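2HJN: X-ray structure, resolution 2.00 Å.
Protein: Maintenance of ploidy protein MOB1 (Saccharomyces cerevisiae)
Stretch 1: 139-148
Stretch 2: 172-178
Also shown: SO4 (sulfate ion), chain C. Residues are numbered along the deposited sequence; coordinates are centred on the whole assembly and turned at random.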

ATOM      1  N   LEU A 139      19.312   0.619   0.406  1.00 13.84           N
ATOM      2  CA  LEU A 139      19.145   1.074  -0.961  1.00 13.89           C
ATOM      3  C   LEU A 139      18.186   2.235  -1.042  1.00 13.10           C
ATOM      4  O   LEU A 139      18.502   3.222  -1.709  1.00 13.12           O
ATOM      5  CB  LEU A 139      18.654  -0.026  -1.922  1.00 14.49           C
ATOM      6  CG  LEU A 139      18.320   0.225  -3.400  1.00 16.21           C
ATOM      7  CD1 LEU A 139      18.297  -1.105  -4.171  1.00 19.57           C
ATOM      8  CD2 LEU A 139      16.958   0.776  -3.630  1.00 20.93           C
HETATM    9  N   MSE A 140      17.005   2.097  -0.440  1.00 12.55           N
HETATM   10  CA  MSE A 140      15.966   3.158  -0.515  1.00 13.00           C
HETATM   11  C   MSE A 140      16.427   4.428   0.184  1.00 13.46           C
HETATM   12  O   MSE A 140      16.219   5.511  -0.341  1.00 14.65           O
HETATM   13  CB  MSE A 140      14.656   2.692   0.102  1.00 12.43           C
HETATM   14  CG  MSE A 140      14.039   1.499  -0.631  1.00 13.90           C
HETATM   15 SE   MSE A 140      13.498   1.847  -2.531  1.00 18.39          SE
HETATM   16  CE  MSE A 140      11.684   2.373  -2.053  1.00 17.25           C
ATOM     17  N   ARG A 141      17.039   4.314   1.367  1.00 14.64           N
ATOM     18  CA  ARG A 141      17.620   5.495   2.060  1.00 15.46           C
ATOM     19  C   ARG A 141      18.743   6.134   1.216  1.00 15.22           C
ATOM     20  O   ARG A 141      18.896   7.333   1.224  1.00 15.01           O
ATOM     21  CB  ARG A 141      18.186   5.155   3.467  1.00 15.79           C
ATOM     22  CG  ARG A 141      17.147   4.844   4.617  1.00 17.13           C
ATOM     23  CD  ARG A 141      15.914   5.790   4.749  1.00 16.31           C
ATOM     24  NE  ARG A 141      14.865   5.608   3.719  1.00 15.06           N
ATOM     25  CZ  ARG A 141      13.979   4.626   3.657  1.00 12.31           C
ATOM     26  NH1 ARG A 141      13.961   3.628   4.528  1.00 13.00           N
ATOM     27  NH2 ARG A 141      13.098   4.626   2.672  1.00 13.98           N
ATOM     28  N   TRP A 142      19.525   5.319   0.516  1.00 15.25           N
ATOM     29  CA  TRP A 142      20.545   5.855  -0.435  1.00 16.25           C
ATOM     30  C   TRP A 142      19.879   6.653  -1.597  1.00 15.83           C
ATOM     31  O   TRP A 142      20.372   7.739  -2.006  1.00 14.29           O
ATOM     32  CB  TRP A 142      21.479   4.740  -0.966  1.00 15.63           C
ATOM     33  CG  TRP A 142      22.458   5.246  -2.010  1.00 16.57           C
ATOM     34  CD1 TRP A 142      23.688   5.805  -1.806  1.00 17.72           C
ATOM     35  CD2 TRP A 142      22.238   5.243  -3.409  1.00 18.62           C
ATOM     36  NE1 TRP A 142      24.276   6.127  -3.021  1.00 18.81           N
ATOM     37  CE2 TRP A 142      23.392   5.807  -4.023  1.00 17.73           C
ATOM     38  CE3 TRP A 142      21.195   4.769  -4.220  1.00 13.03           C
ATOM     39  CZ2 TRP A 142      23.497   5.963  -5.404  1.00 17.60           C
ATOM     40  CZ3 TRP A 142      21.296   4.963  -5.617  1.00 15.38           C
ATOM     41  CH2 TRP A 142      22.451   5.518  -6.188  1.00 17.37           C
ATOM     42  N   CYS A 143      18.765   6.132  -2.129  1.00 15.33           N
ATOM     43  CA  CYS A 143      18.049   6.871  -3.185  1.00 15.37           C
ATOM     44  C   CYS A 143      17.575   8.251  -2.704  1.00 15.21           C
ATOM     45  O   CYS A 143      17.714   9.238  -3.435  1.00 14.85           O
ATOM     46  CB  CYS A 143      16.863   6.056  -3.746  1.00 15.35           C
ATOM     47  SG  CYS A 143      17.352   4.614  -4.686  1.00 16.49           S
ATOM     48  N   GLN A 144      16.970   8.298  -1.514  1.00 15.46           N
ATOM     49  CA  GLN A 144      16.527   9.557  -0.908  1.00 16.06           C
ATOM     50  C   GLN A 144      17.677  10.542  -0.701  1.00 16.08           C
ATOM     51  O   GLN A 144      17.508  11.735  -0.932  1.00 14.55           O
ATOM     52  CB  GLN A 144      15.771   9.332   0.426  1.00 16.05           C
ATOM     53  CG  GLN A 144      14.461   8.573   0.252  1.00 13.22           C
ATOM     54  CD  GLN A 144      13.646   8.562   1.499  1.00 17.81           C
ATOM     55  OE1 GLN A 144      14.000   7.870   2.466  1.00 13.47           O
ATOM     56  NE2 GLN A 144      12.553   9.365   1.520  1.00 16.07           N
ATOM     57  N   ASP A 145      18.832  10.052  -0.249  1.00 15.97           N
ATOM     58  CA  ASP A 145      20.016  10.885  -0.165  1.00 17.21           C
ATOM     59  C   ASP A 145      20.433  11.458  -1.520  1.00 17.53           C
ATOM     60  O   ASP A 145      20.889  12.598  -1.572  1.00 16.79           O
ATOM     61  CB  ASP A 145      21.200  10.178   0.532  1.00 17.71           C
ATOM     62  CG  ASP A 145      20.931   9.871   2.015  1.00 20.69           C
ATOM     63  OD1 ASP A 145      20.078  10.539   2.666  1.00 23.15           O
ATOM     64  OD2 ASP A 145      21.591   8.947   2.531  1.00 26.04           O
ATOM     65  N   GLN A 146      20.267  10.717  -2.627  1.00 17.06           N
ATOM     66  CA  GLN A 146      20.565  11.331  -3.943  1.00 17.72           C
ATOM     67  C   GLN A 146      19.495  12.370  -4.284  1.00 17.70           C
ATOM     68  O   GLN A 146      19.838  13.474  -4.714  1.00 17.89           O
ATOM     69  CB  GLN A 146      20.673  10.286  -5.073  1.00 18.22           C
ATOM     70  CG  GLN A 146      21.558   9.065  -4.766  1.00 19.82           C
ATOM     71  CD  GLN A 146      22.905   9.390  -4.024  1.00 27.69           C
ATOM     72  OE1 GLN A 146      23.850   9.889  -4.652  1.00 24.58           O
ATOM     73  NE2 GLN A 146      22.999   9.036  -2.699  1.00 25.86           N
ATOM     74  N   PHE A 147      18.203  12.042  -4.074  1.00 16.29           N
ATOM     75  CA  PHE A 147      17.117  13.013  -4.405  1.00 16.10           C
ATOM     76  C   PHE A 147      17.309  14.316  -3.613  1.00 16.77           C
ATOM     77  O   PHE A 147      16.959  15.417  -4.069  1.00 15.90           O
ATOM     78  CB  PHE A 147      15.705  12.433  -4.121  1.00 14.77           C
ATOM     79  CG  PHE A 147      15.359  11.184  -4.901  1.00 13.55           C
ATOM     80  CD1 PHE A 147      14.685  10.121  -4.274  1.00 13.16           C
ATOM     81  CD2 PHE A 147      15.727  11.037  -6.249  1.00 15.88           C
ATOM     82  CE1 PHE A 147      14.364   8.950  -4.974  1.00 12.67           C
ATOM     83  CE2 PHE A 147      15.416   9.854  -6.961  1.00 16.87           C
ATOM     84  CZ  PHE A 147      14.708   8.796  -6.296  1.00 13.41           C
ATOM     85  N   ASP A 148      17.866  14.193  -2.411  1.00 18.20           N
ATOM     86  CA  ASP A 148      17.947  15.352  -1.485  1.00 19.93           C
ATOM     87  C   ASP A 148      19.263  16.159  -1.677  1.00 20.69           C
ATOM     88  O   ASP A 148      19.503  17.181  -1.001  1.00 21.63           O
ATOM     89  CB  ASP A 148      17.829  14.870  -0.036  1.00 18.89           C
ATOM     90  CG  ASP A 148      16.396  14.566   0.381  1.00 22.09           C
ATOM     91  OD1 ASP A 148      15.428  14.904  -0.343  1.00 23.61           O
ATOM     92  OD2 ASP A 148      16.232  13.993   1.466  1.00 24.23           O
ATOM     93  N   PRO A 172      22.207   4.290 -12.558  1.00 20.63           N
ATOM     94  CA  PRO A 172      22.484   3.531 -11.329  1.00 19.30           C
ATOM     95  C   PRO A 172      21.235   3.405 -10.413  1.00 18.95           C
ATOM     96  O   PRO A 172      20.953   2.308  -9.918  1.00 17.26           O
ATOM     97  CB  PRO A 172      23.602   4.341 -10.675  1.00 20.99           C
ATOM     98  CG  PRO A 172      24.318   5.080 -11.943  1.00 20.25           C
ATOM     99  CD  PRO A 172      23.130   5.445 -12.740  1.00 19.99           C
ATOM    100  N   ILE A 173      20.477   4.491 -10.251  1.00 17.95           N
ATOM    101  CA  ILE A 173      19.253   4.453  -9.460  1.00 16.70           C
ATOM    102  C   ILE A 173      18.207   3.471 -10.031  1.00 15.65           C
ATOM    103  O   ILE A 173      17.650   2.672  -9.277  1.00 16.07           O
ATOM    104  CB  ILE A 173      18.596   5.880  -9.286  1.00 17.56           C
ATOM    105  CG1 ILE A 173      19.465   6.800  -8.403  1.00 15.83           C
ATOM    106  CG2 ILE A 173      17.227   5.749  -8.577  1.00 17.01           C
ATOM    107  CD1 ILE A 173      19.014   8.341  -8.530  1.00 16.45           C
ATOM    108  N   LEU A 174      17.922   3.550 -11.334  1.00 14.67           N
ATOM    109  CA  LEU A 174      17.012   2.593 -12.010  1.00 17.24           C
ATOM    110  C   LEU A 174      17.492   1.144 -11.910  1.00 16.92           C
ATOM    111  O   LEU A 174      16.690   0.253 -11.578  1.00 16.53           O
ATOM    112  CB  LEU A 174      16.742   3.002 -13.483  1.00 15.78           C
ATOM    113  CG  LEU A 174      15.652   4.039 -13.782  1.00 19.33           C
ATOM    114  CD1 LEU A 174      15.229   4.938 -12.641  1.00 23.02           C
ATOM    115  CD2 LEU A 174      15.850   4.848 -15.051  1.00 19.50           C
ATOM    116  N   ARG A 175      18.804   0.900 -12.126  1.00 17.45           N
ATOM    117  CA  ARG A 175      19.359  -0.459 -12.001  1.00 17.92           C
ATOM    118  C   ARG A 175      19.115  -1.054 -10.590  1.00 17.04           C
ATOM    119  O   ARG A 175      18.715  -2.226 -10.417  1.00 17.13           O
ATOM    120  CB  ARG A 175      20.873  -0.467 -12.306  1.00 18.32           C
ATOM    121  CG  ARG A 175      21.271  -0.512 -13.744  1.00 18.50           C
ATOM    122  CD  ARG A 175      22.816  -0.847 -13.888  1.00 20.66           C
ATOM    123  NE  ARG A 175      23.748  -0.118 -12.995  1.00 22.10           N
ATOM    124  CZ  ARG A 175      24.415   0.997 -13.325  1.00 25.39           C
ATOM    125  NH1 ARG A 175      24.244   1.583 -14.512  1.00 26.58           N
ATOM    126  NH2 ARG A 175      25.245   1.545 -12.462  1.00 27.42           N
ATOM    127  N   ARG A 176      19.364  -0.246  -9.565  1.00 17.90           N
ATOM    128  CA  ARG A 176      19.085  -0.677  -8.174  1.00 16.72           C
ATOM    129  C   ARG A 176      17.587  -0.865  -7.814  1.00 16.34           C
ATOM    130  O   ARG A 176      17.205  -1.879  -7.190  1.00 15.35           O
ATOM    131  CB  ARG A 176      19.808   0.268  -7.225  1.00 17.92           C
ATOM    132  CG  ARG A 176      21.339   0.227  -7.498  1.00 20.14           C
ATOM    133  CD  ARG A 176      22.124   1.193  -6.615  1.00 23.28           C
ATOM    134  NE  ARG A 176      23.484   1.391  -7.090  1.00 27.67           N
ATOM    135  CZ  ARG A 176      24.455   1.959  -6.372  1.00 32.29           C
ATOM    136  NH1 ARG A 176      24.226   2.382  -5.116  1.00 31.42           N
ATOM    137  NH2 ARG A 176      25.658   2.125  -6.918  1.00 34.84           N
ATOM    138  N   LEU A 177      16.726   0.083  -8.201  1.00 14.25           N
ATOM    139  CA  LEU A 177      15.298  -0.058  -7.913  1.00 14.24           C
ATOM    140  C   LEU A 177      14.720  -1.330  -8.545  1.00 14.29           C
ATOM    141  O   LEU A 177      13.863  -1.992  -7.943  1.00 13.30           O
ATOM    142  CB  LEU A 177      14.540   1.198  -8.378  1.00 14.38           C
ATOM    143  CG  LEU A 177      14.808   2.496  -7.587  1.00 15.48           C
ATOM    144  CD1 LEU A 177      14.006   3.701  -8.160  1.00 12.83           C
ATOM    145  CD2 LEU A 177      14.563   2.353  -6.074  1.00 14.16           C
ATOM    146  N   PHE A 178      15.203  -1.697  -9.736  1.00 14.42           N
ATOM    147  CA  PHE A 178      14.782  -2.981 -10.376  1.00 15.95           C
ATOM    148  C   PHE A 178      14.977  -4.186  -9.483  1.00 15.10           C
ATOM    149  O   PHE A 178      14.090  -4.999  -9.426  1.00 15.53           O
ATOM    150  CB  PHE A 178      15.444  -3.240 -11.761  1.00 16.96           C
ATOM    151  CG  PHE A 178      14.860  -4.455 -12.505  1.00 18.23           C
ATOM    152  CD1 PHE A 178      13.919  -4.287 -13.528  1.00 24.33           C
ATOM    153  CD2 PHE A 178      15.287  -5.752 -12.189  1.00 23.81           C
ATOM    154  CE1 PHE A 178      13.378  -5.386 -14.193  1.00 27.09           C
ATOM    155  CE2 PHE A 178      14.719  -6.890 -12.833  1.00 23.57           C
ATOM    156  CZ  PHE A 178      13.774  -6.696 -13.826  1.00 24.05           C
TER
HETATM  157  S   SO4 C 316      25.442  -0.929  -9.617  1.00 34.19           S
HETATM  158  O1  SO4 C 316      24.998   0.292 -10.298  1.00 36.56           O
HETATM  159  O2  SO4 C 316      25.217  -2.037 -10.562  1.00 35.14           O
HETATM  160  O3  SO4 C 316      26.805  -0.828  -9.122  1.00 36.77           O
HETATM  161  O4  SO4 C 316      24.703  -1.235  -8.405  1.00 37.16           O

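Two nearly antiparallel helices pack through apolar side chains, with one arginine–tryptophan stack at the more exposed margin and no hydrogen bond between them. The axes run at 157° and approach to 10.8 Å. Together the two stretches bury 432 Å².

I173 is the central knob. Its side chain sits among W142, C143, Q146 and F147, residues spaced along successive turns of the first helix. I173 CG1 lies 3.8 Å from W142 CZ3, and I173 CG2 lies 4.1 Å from C143 SG. I173 CD1 reaches 4.2 Å from F147 CE2. The branched, apolar side chain thus meets several neighbours at once. C143 is small, and the CA atoms of C143 and I173 come within 6.8 Å.

One turn further along the second helix, L177 takes up the buried side of the contact. L177 CD2 is 3.8 Å from L139 CD2, 3.7 Å from M140 SE and 3.8 Å from C143 SG. M140 is selenomethionine; its CA-to-CB bond points sideways, but its end comes nearer. L139 also meets R176: L139 CD1 is 3.3 Å from R176 O and 3.7 Å from R176 CB.

R176 is extended, with chi2 and chi3 both t. This lays its guanidinium flat on W142, with centres 4.3 Å apart and planes at 25°. R176 CZ stands 4.3 Å from the centroid of the W142 six-membered ring, over its face, a cation-pi arrangement. R176 is partly exposed, which suits its charge; W142, also partly exposed, offers it a ring face. A weak hydrogen bond from R176 NE to sulfate O4, at 3.2 Å, adds a partner for the charge. R175 binds the same sulfate through R175 NH2 to O1, at 2.5 Å, but does not touch the first helix.

Within the first helix, Q146 NE2 donates to W142 O at 3.0 Å, giving its amide a polar partner.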